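Local structure of neutral ceramidase (Pseudomonas aeruginosa, 2ZWS) at residues Y5-G10 against L185-A190; N159-S164 against E459-S464; A408-T413 against S447-R452. The protein cleaves the N-acyl linkage of ceramides to give sphingosine and a free fatty acid, and also runs the reverse synthesis, using a bound zinc ion. All coordinates share one frame; numbering follows the deposited sequence. Where two conformers were deposited one is given.

In the fold
Contacts 2 and 3 sit together at the zinc site, their centres about 11 Å apart, while contact 1 lies far off in the mixed sheet of the same N-terminal family region, its centre about 38 Å from that of contact 2 and about 31 Å from that of contact 3. Contact 3 pairs the zinc ligands E411 and Y448 on adjacent strands; H97 and H204 complete the protein's share of the site. Contact 2 supplies part of its second shell: R160 NH2 lies 3.1 Å from Y448 OH, a probable hydrogen bond, and S464 O lies 3.0 Å from Y448 N. R160 also comes close to S250, the probable nucleophile.

Contact 1. Residues Y5-G10 against L185-A190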
loop_
_atom_site.group_PDB
_atom_site.type_symbol
_atom_site.label_atom_id
_atom_site.label_comp_id
_atom_site.label_asym_id
_atom_site.label_seq_id
_atom_site.Cartn_x
_atom_site.Cartn_y
_atom_site.Cartn_z
ATOM N N TYR A 5 8.769 14.241 -22.886
ATOM C CA TYR A 5 8.793 12.941 -22.212
ATOM C C TYR A 5 7.943 11.945 -22.961
ATOM O O TYR A 5 7.122 12.323 -23.809
ATOM C CB TYR A 5 8.271 13.066 -20.766
ATOM C CG TYR A 5 9.084 13.998 -19.908
ATOM C CD1 TYR A 5 8.591 15.241 -19.544
ATOM C CD2 TYR A 5 10.363 13.641 -19.465
ATOM C CE1 TYR A 5 9.336 16.121 -18.755
ATOM C CE2 TYR A 5 11.121 14.515 -18.696
ATOM C CZ TYR A 5 10.599 15.748 -18.339
ATOM O OH TYR A 5 11.339 16.605 -17.559
ATOM N N ARG A 6 8.150 10.673 -22.652
ATOM C CA ARG A 6 7.142 9.666 -22.926
ATOM C C ARG A 6 6.734 9.121 -21.576
ATOM O O ARG A 6 7.557 9.062 -20.648
ATOM C CB ARG A 6 7.704 8.555 -23.798
ATOM C CG ARG A 6 8.029 9.011 -25.212
ATOM C CD ARG A 6 8.704 7.877 -25.977
ATOM N NE ARG A 6 10.058 7.587 -25.487
ATOM C CZ ARG A 6 11.166 8.154 -25.958
ATOM N NH1 ARG A 6 11.103 9.059 -26.935
ATOM N NH2 ARG A 6 12.344 7.822 -25.441
ATOM N N PHE A 7 5.481 8.726 -21.432
ATOM C CA PHE A 7 5.103 8.012 -20.183
ATOM C C PHE A 7 4.227 6.817 -20.505
ATOM O O PHE A 7 3.615 6.773 -21.588
ATOM C CB PHE A 7 4.411 8.928 -19.161
ATOM C CG PHE A 7 3.177 9.597 -19.666
ATOM C CD1 PHE A 7 1.962 8.904 -19.743
ATOM C CD2 PHE A 7 3.221 10.939 -20.072
ATOM C CE1 PHE A 7 0.814 9.546 -20.226
ATOM C CE2 PHE A 7 2.077 11.569 -20.557
ATOM C CZ PHE A 7 0.890 10.865 -20.650
ATOM N N GLY A 8 4.187 5.851 -19.588
ATOM C CA GLY A 8 3.319 4.702 -19.750
ATOM C C GLY A 8 2.661 4.422 -18.432
ATOM O O GLY A 8 3.329 4.496 -17.386
ATOM N N LEU A 9 1.351 4.174 -18.471
ATOM C CA LEU A 9 0.573 3.947 -17.240
ATOM C C LEU A 9 0.003 2.566 -17.271
ATOM O O LEU A 9 -0.611 2.167 -18.251
ATOM C CB LEU A 9 -0.593 4.912 -17.166
ATOM C CG LEU A 9 -0.248 6.367 -17.502
ATOM C CD1 LEU A 9 -1.515 7.177 -17.539
ATOM C CD2 LEU A 9 0.700 6.882 -16.433
ATOM N N GLY A 10 0.193 1.816 -16.200
ATOM C CA GLY A 10 -0.272 0.425 -16.139
ATOM C C GLY A 10 -0.829 0.091 -14.763
ATOM O O GLY A 10 -0.454 0.710 -13.760
ATOM N N LEU A 185 1.781 15.022 -9.346
ATOM C CA LEU A 185 2.431 14.910 -10.662
ATOM C C LEU A 185 1.379 14.423 -11.667
ATOM O O LEU A 185 0.840 13.313 -11.534
ATOM C CB LEU A 185 3.622 13.936 -10.626
ATOM C CG LEU A 185 4.440 13.761 -11.925
ATOM C CD1 LEU A 185 5.065 15.057 -12.402
ATOM C CD2 LEU A 185 5.541 12.741 -11.719
ATOM N N SER A 186 1.071 15.280 -12.650
ATOM C CA SER A 186 0.085 14.899 -13.635
ATOM C C SER A 186 0.733 14.571 -14.955
ATOM O O SER A 186 1.775 15.140 -15.326
ATOM C CB SER A 186 -0.994 15.967 -13.781
ATOM O OG SER A 186 -0.415 17.242 -13.982
ATOM N N PHE A 187 0.103 13.609 -15.634
ATOM C CA PHE A 187 0.585 13.081 -16.891
ATOM C C PHE A 187 -0.389 13.483 -17.985
ATOM O O PHE A 187 -1.528 12.993 -18.032
ATOM C CB PHE A 187 0.714 11.569 -16.805
ATOM C CG PHE A 187 1.711 11.110 -15.792
ATOM C CD1 PHE A 187 1.385 11.081 -14.431
ATOM C CD2 PHE A 187 2.995 10.751 -16.182
ATOM C CE1 PHE A 187 2.324 10.664 -13.470
ATOM C CE2 PHE A 187 3.938 10.303 -15.236
ATOM C CZ PHE A 187 3.606 10.284 -13.877
ATOM N N VAL A 188 0.074 14.371 -18.860
ATOM C CA VAL A 188 -0.813 14.990 -19.865
ATOM C C VAL A 188 -0.407 14.460 -21.238
ATOM O O VAL A 188 0.770 14.533 -21.618
ATOM C CB VAL A 188 -0.749 16.541 -19.779
ATOM C CG1 VAL A 188 -1.507 17.216 -20.942
ATOM C CG2 VAL A 188 -1.281 17.043 -18.423
ATOM N N ASP A 189 -1.364 13.898 -21.974
ATOM C CA ASP A 189 -1.066 13.283 -23.256
ATOM C C ASP A 189 -0.957 14.305 -24.410
ATOM O O ASP A 189 -1.156 15.512 -24.217
ATOM C CB ASP A 189 -2.062 12.156 -23.552
ATOM C CG ASP A 189 -3.470 12.656 -23.833
ATOM O OD1 ASP A 189 -3.668 13.872 -24.123
ATOM O OD2 ASP A 189 -4.389 11.800 -23.795
ATOM N N ALA A 190 -0.664 13.800 -25.607
ATOM C CA ALA A 190 -0.484 14.626 -26.799
ATOM C C ALA A 190 -1.741 15.401 -27.206
ATOM O O ALA A 190 -1.668 16.267 -28.085
ATOM C CB ALA A 190 -0.017 13.747 -27.933
#
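The strands carrying F7 and F187 cross nearly at right angles, with N-to-C directions 106° apart and segment axes 8.6 Å from each other at closest approach. Both belong to one mixed sheet, in which each pairs antiparallel with strand 142-152; F7, L9 and F187 point into the angle between the two strands. F7 and F187 have the nearest CA atoms, 7.5 Å apart, and side chains bridge the gap. The two rings form a T-shaped pair: F187 directs its edge at the face of F7, with planes at 72° and centroids 5.4 Å apart. CD2 of F187 makes the closest approach between side chains, 3.7 Å from CG of F7. Beside it, CB of F187 stands over the middle of the same face, 3.8 Å from the F7 ring centroid and almost on the ring normal, a CH-pi contact. F7 presents this face with CG between its own backbone N and carbonyl carbon (chi1 58°). L9 adds a looser apolar contact, L9 CD2 lying over one face of the F187 ring, 4.4 Å from F187 CG. F45 of strand 41-49 meets the F187 ring as well, and I47 and L146 also touch F187, so the cluster is buried within the sheet. D189 directs its polar end elsewhere, OD1 accepting from the backbone N of N191 and E193 in the turn that follows, while its CB lies 4.3 Å from F7 CZ. The far rim of F7 meets main chain: the carbonyl oxygen V188 O lies in the ring plane, 3.4 Å from F7 CE2.

Contact 2. Residues N159-S164 against E459-S464; sequences NRSLLS and EYEGGS
R160 and E461 form a salt bridge across this contact, their side chains crossing at a slant with the guanidinium and carboxylate planes 37° apart. The residues around R160 form an Asx turn, N159 OD1 accepting from S161 N just ahead of the short helix 162-165; the partner segment is an irregular loop. R160 is extended from CG to NE, and its NE donates to E461 OE2 at 2.8 Å, meeting that oxygen nearly along its C-O axis; NH2 adds a weak bond to the same atom. The second carboxylate oxygen, OE1, accepts from S161 OG at 2.7 Å on its syn side, slightly out of plane. E461 bends at chi2 (80°), which turns CD aside, and its two oxygens divide between arginine and serine, which should fix the rotation of the carboxylate. The guanidinium is thereby held as a second-shell group, since NH2 also bonds Y448 OH at the zinc site. Y460 brings its ring edge to the same guanidinium, CD2 lying 3.8 Å from R160 NH2 with the planes at 79°. E459, by contrast, runs extended beyond CG toward the helix. Its OE1 takes two bonds from S164: OG donates at 2.6 Å to the anti lone pair, while the backbone N approaches from well above the carboxylate plane at 3.0 Å. L163 crosses it at a slant, L163 CB 3.8 Å from E459 OE1. The other oxygen, OE2, faces water: one molecule links it to L163 N, and another, more weakly, to R160 O. A third water closes the far side, accepting from E459 N and donating to S164 OG, 3.0 Å from each.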
loop_
_atom_site.group_PDB
_atom_site.type_symbol
_atom_site.label_atom_id
_atom_site.label_comp_id
_atom_site.label_asym_id
_atom_site.label_seq_id
_atom_site.Cartn_x
_atom_site.Cartn_y
_atom_site.Cartn_z
ATOM N N ASN A 159 -3.039 14.685 13.831
ATOM C CA ASN A 159 -1.884 14.089 14.454
ATOM C C ASN A 159 -2.301 13.215 15.621
ATOM O O ASN A 159 -2.991 13.675 16.538
ATOM C CB ASN A 159 -0.910 15.181 14.937
ATOM C CG ASN A 159 0.460 14.630 15.244
ATOM O OD1 ASN A 159 0.633 13.797 16.152
ATOM N ND2 ASN A 159 1.465 15.115 14.506
ATOM N N ARG A 160 -1.829 11.977 15.634
ATOM C CA ARG A 160 -2.232 11.022 16.676
ATOM C C ARG A 160 -1.261 10.971 17.851
ATOM O O ARG A 160 -1.469 10.239 18.828
ATOM C CB ARG A 160 -2.435 9.627 16.037
ATOM C CG ARG A 160 -1.166 9.003 15.600
ATOM C CD ARG A 160 -1.378 7.688 14.879
ATOM N NE ARG A 160 -0.098 7.022 14.684
ATOM C CZ ARG A 160 0.043 5.846 14.062
ATOM N NH1 ARG A 160 -1.021 5.206 13.553
ATOM N NH2 ARG A 160 1.247 5.309 13.960
ATOM N N SER A 161 -0.179 11.727 17.737
ATOM C CA SER A 161 0.831 11.799 18.794
ATOM C C SER A 161 1.300 13.239 18.947
ATOM O O SER A 161 2.496 13.534 18.815
ATOM C CB SER A 161 1.998 10.874 18.454
ATOM O OG SER A 161 1.562 9.541 18.631
ATOM N N LEU A 162 0.342 14.125 19.229
ATOM C CA LEU A 162 0.602 15.561 19.240
ATOM C C LEU A 162 1.577 15.977 20.349
ATOM O O LEU A 162 2.368 16.904 20.168
ATOM C CB LEU A 162 -0.706 16.350 19.309
ATOM C CG LEU A 162 -0.591 17.839 18.939
ATOM C CD1 LEU A 162 0.179 18.073 17.634
ATOM C CD2 LEU A 162 -1.967 18.467 18.849
ATOM N N LEU A 163 1.559 15.264 21.464
ATOM C CA LEU A 163 2.453 15.590 22.575
ATOM C C LEU A 163 3.920 15.529 22.130
ATOM O O LEU A 163 4.716 16.407 22.481
ATOM C CB LEU A 163 2.203 14.620 23.728
ATOM C CG LEU A 163 3.065 14.739 24.977
ATOM C CD1 LEU A 163 2.215 14.263 26.122
ATOM C CD2 LEU A 163 4.325 13.897 24.863
ATOM N N SER A 164 4.267 14.497 21.346
ATOM C CA SER A 164 5.636 14.311 20.865
ATOM C C SER A 164 5.974 15.338 19.793
ATOM O O SER A 164 7.081 15.871 19.758
ATOM C CB SER A 164 5.814 12.898 20.285
ATOM O OG SER A 164 5.688 11.908 21.280
ATOM N N GLU A 459 6.267 7.982 22.737
ATOM C CA GLU A 459 4.914 7.584 22.356
ATOM C C GLU A 459 5.094 6.460 21.319
ATOM O O GLU A 459 6.221 6.056 21.067
ATOM C CB GLU A 459 4.135 8.773 21.803
ATOM C CG GLU A 459 3.800 9.814 22.885
ATOM C CD GLU A 459 2.788 10.821 22.397
ATOM O OE1 GLU A 459 3.150 11.682 21.554
ATOM O OE2 GLU A 459 1.614 10.751 22.841
ATOM N N TYR A 460 4.010 5.973 20.723
ATOM C CA TYR A 460 4.059 4.743 19.932
ATOM C C TYR A 460 5.151 4.764 18.850
ATOM O O TYR A 460 5.939 3.826 18.733
ATOM C CB TYR A 460 2.681 4.470 19.341
ATOM C CG TYR A 460 2.667 3.290 18.399
ATOM C CD1 TYR A 460 2.731 1.979 18.885
ATOM C CD2 TYR A 460 2.602 3.493 17.018
ATOM C CE1 TYR A 460 2.743 0.883 18.003
ATOM C CE2 TYR A 460 2.586 2.411 16.135
ATOM C CZ TYR A 460 2.672 1.122 16.632
ATOM O OH TYR A 460 2.664 0.049 15.748
ATOM N N GLU A 461 5.218 5.854 18.096
ATOM C CA GLU A 461 6.194 5.991 17.019
ATOM C C GLU A 461 7.638 5.976 17.504
ATOM O O GLU A 461 8.534 5.427 16.839
ATOM C CB GLU A 461 5.916 7.248 16.202
ATOM C CG GLU A 461 4.521 7.271 15.542
ATOM C CD GLU A 461 3.400 7.675 16.493
ATOM O OE1 GLU A 461 3.665 8.205 17.605
ATOM O OE2 GLU A 461 2.232 7.443 16.146
ATOM N N GLY A 462 7.867 6.638 18.639
ATOM C CA GLY A 462 9.099 6.425 19.379
ATOM C C GLY A 462 8.906 5.044 19.962
ATOM O O GLY A 462 7.791 4.633 20.242
ATOM N N GLY A 463 9.948 4.266 20.118
ATOM C CA GLY A 463 9.663 2.946 20.643
ATOM C C GLY A 463 9.360 1.977 19.514
ATOM O O GLY A 463 9.607 0.779 19.670
ATOM N N SER A 464 8.819 2.457 18.383
ATOM C CA SER A 464 9.042 1.687 17.141
ATOM C C SER A 464 10.076 2.331 16.218
ATOM O O SER A 464 10.170 1.964 15.034
ATOM C CB SER A 464 7.732 1.413 16.382
ATOM O OG SER A 464 6.988 0.399 17.046
HETATM O O HOH W 1 -0.566 9.372 21.941
HETATM O O HOH W 2 -0.109 12.774 22.251
HETATM O O HOH W 3 7.334 9.564 20.485
#

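Contact 3. Residues A408-T413 against S447-R452. With ZN (zinc ion), chain B.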
loop_
_atom_site.group_PDB
_atom_site.type_symbol
_atom_site.label_atom_id
_atom_site.label_comp_id
_atom_site.label_asym_id
_atom_site.label_seq_id
_atom_site.Cartn_x
_atom_site.Cartn_y
_atom_site.Cartn_z
ATOM N N ALA A 408 11.800 6.386 0.860
ATOM C CA ALA A 408 12.314 6.062 2.187
ATOM C C ALA A 408 11.595 4.845 2.772
ATOM O O ALA A 408 10.356 4.808 2.758
ATOM C CB ALA A 408 12.169 7.271 3.085
ATOM N N PRO A 409 12.372 3.867 3.305
ATOM C CA PRO A 409 11.819 2.577 3.726
ATOM C C PRO A 409 11.223 2.491 5.121
ATOM O O PRO A 409 11.480 1.524 5.858
ATOM C CB PRO A 409 13.031 1.639 3.622
ATOM C CG PRO A 409 14.207 2.551 4.035
ATOM C CD PRO A 409 13.850 3.891 3.400
ATOM N N ALA A 410 10.463 3.510 5.502
ATOM C CA ALA A 410 9.871 3.507 6.841
ATOM C C ALA A 410 8.699 4.501 6.928
ATOM O O ALA A 410 8.356 5.164 5.942
ATOM C CB ALA A 410 10.942 3.861 7.909
ATOM N N GLU A 411 8.085 4.583 8.115
ATOM C CA GLU A 411 7.035 5.571 8.406
ATOM C C GLU A 411 7.668 6.755 9.109
ATOM O O GLU A 411 8.049 6.630 10.262
ATOM C CB GLU A 411 5.961 4.985 9.338
ATOM C CG GLU A 411 5.554 3.561 9.040
ATOM C CD GLU A 411 4.156 3.241 9.530
ATOM O OE1 GLU A 411 3.261 4.150 9.641
ATOM O OE2 GLU A 411 3.923 2.052 9.789
ATOM N N PHE A 412 7.760 7.891 8.432
ATOM C CA PHE A 412 8.377 9.064 9.040
ATOM C C PHE A 412 7.310 9.978 9.609
ATOM O O PHE A 412 6.316 10.250 8.972
ATOM C CB PHE A 412 9.199 9.806 7.993
ATOM C CG PHE A 412 10.461 9.087 7.609
ATOM C CD1 PHE A 412 10.410 7.877 6.882
ATOM C CD2 PHE A 412 11.698 9.611 7.941
ATOM C CE1 PHE A 412 11.581 7.199 6.558
ATOM C CE2 PHE A 412 12.863 8.949 7.581
ATOM C CZ PHE A 412 12.805 7.728 6.884
ATOM N N THR A 413 7.536 10.498 10.805
ATOM C CA THR A 413 6.611 11.489 11.329
ATOM C C THR A 413 6.742 12.763 10.521
ATOM O O THR A 413 7.694 12.929 9.760
ATOM C CB THR A 413 6.955 11.866 12.751
ATOM O OG1 THR A 413 8.304 12.362 12.785
ATOM C CG2 THR A 413 6.790 10.669 13.677
ATOM N N SER A 447 9.724 -0.037 10.117
ATOM C CA SER A 447 8.952 0.572 11.195
ATOM C C SER A 447 8.954 2.104 11.158
ATOM O O SER A 447 8.791 2.673 10.122
ATOM C CB SER A 447 9.390 -0.035 12.545
ATOM O OG SER A 447 9.068 -1.422 12.553
ATOM N N TYR A 448 9.161 2.776 12.292
ATOM C CA TYR A 448 8.897 4.223 12.392
ATOM C C TYR A 448 10.157 5.078 12.509
ATOM O O TYR A 448 11.207 4.602 12.954
ATOM C CB TYR A 448 7.908 4.531 13.542
ATOM C CG TYR A 448 6.481 4.103 13.241
ATOM C CD1 TYR A 448 6.076 2.774 13.355
ATOM C CD2 TYR A 448 5.530 5.038 12.853
ATOM C CE1 TYR A 448 4.740 2.374 13.037
ATOM C CE2 TYR A 448 4.215 4.687 12.579
ATOM C CZ TYR A 448 3.802 3.348 12.649
ATOM O OH TYR A 448 2.476 3.022 12.324
ATOM N N VAL A 449 10.046 6.334 12.089
ATOM C CA VAL A 449 11.127 7.294 12.288
ATOM C C VAL A 449 10.581 8.593 12.864
ATOM O O VAL A 449 9.759 9.279 12.283
ATOM C CB VAL A 449 11.912 7.581 10.997
ATOM C CG1 VAL A 449 13.055 8.542 11.270
ATOM C CG2 VAL A 449 12.426 6.269 10.355
ATOM N N THR A 450 11.133 8.909 14.015
ATOM C CA THR A 450 10.739 10.017 14.826
ATOM C C THR A 450 11.991 10.933 14.954
ATOM O O THR A 450 13.133 10.470 14.820
ATOM C CB THR A 450 10.334 9.278 16.099
ATOM O OG1 THR A 450 8.973 9.400 16.527
ATOM C CG2 THR A 450 11.390 8.765 16.914
ATOM N N THR A 451 11.798 12.231 15.160
ATOM C CA THR A 451 12.953 13.109 15.364
ATOM C C THR A 451 13.577 12.765 16.723
ATOM O O THR A 451 12.949 12.114 17.545
ATOM C CB THR A 451 12.550 14.580 15.394
ATOM O OG1 THR A 451 11.606 14.759 16.450
ATOM C CG2 THR A 451 11.911 15.026 14.060
ATOM N N ARG A 452 14.785 13.267 16.975
ATOM C CA ARG A 452 15.427 13.090 18.297
ATOM C C ARG A 452 14.503 13.504 19.461
ATOM O O ARG A 452 14.373 12.783 20.473
ATOM C CB ARG A 452 16.758 13.870 18.358
ATOM C CG ARG A 452 17.483 13.806 19.714
ATOM C CD ARG A 452 17.996 12.416 19.982
ATOM N NE ARG A 452 18.491 12.155 21.341
ATOM C CZ ARG A 452 17.753 11.650 22.326
ATOM N NH1 ARG A 452 18.305 11.410 23.508
ATOM N NH2 ARG A 452 16.463 11.385 22.141
HETATM ZN ZN ZN B . 1.669 3.026 10.307
HETATM O O HOH W 4 0.549 1.378 11.018
#
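The Y448 ring carries E411 over one face: CB of E411 stands 3.5 Å above the ring plane, offset toward the rim, and the carboxylate continues across the face at 31° to it. Beyond the ring, E411 and Y448 meet at zinc. E411 chelates unequally, OE1 at 2.1 Å and OE2 at 2.5 Å from zinc, each oxygen also hydrogen-bonded to a tyrosine hydroxyl, of Y441 and Y445 respectively. Y448 OH binds at 2.2 Å and also bonds R160 NH2. A water, H97 and H204 complete the site. On the other side of the strand pair, the F412 ring has V449 CB over one face, 3.7 Å above its plane, and A410 O in plane at the edge; V449 CG2 also reaches A410 CB. Strands 411-412 and 448-449 form a short parallel ladder in which S447 O accepts from E411 N, E411 O from V449 N, and V449 O from T413 N, at 2.9, 2.7 and 2.9 Å. This register puts E411 and Y448, two of the four protein ligands, on one face and F412 and V449 on the other. Each strand soon runs into a helix: T413 caps 414-428, and T451, whose OG1 also bonds N168 OD1, caps 452-457, whose E454 bonds T413 OG1 and T451 N. Helix 414-428 packs I420 on F412, and helix 471-488 lays Q472 and Y475 against V449.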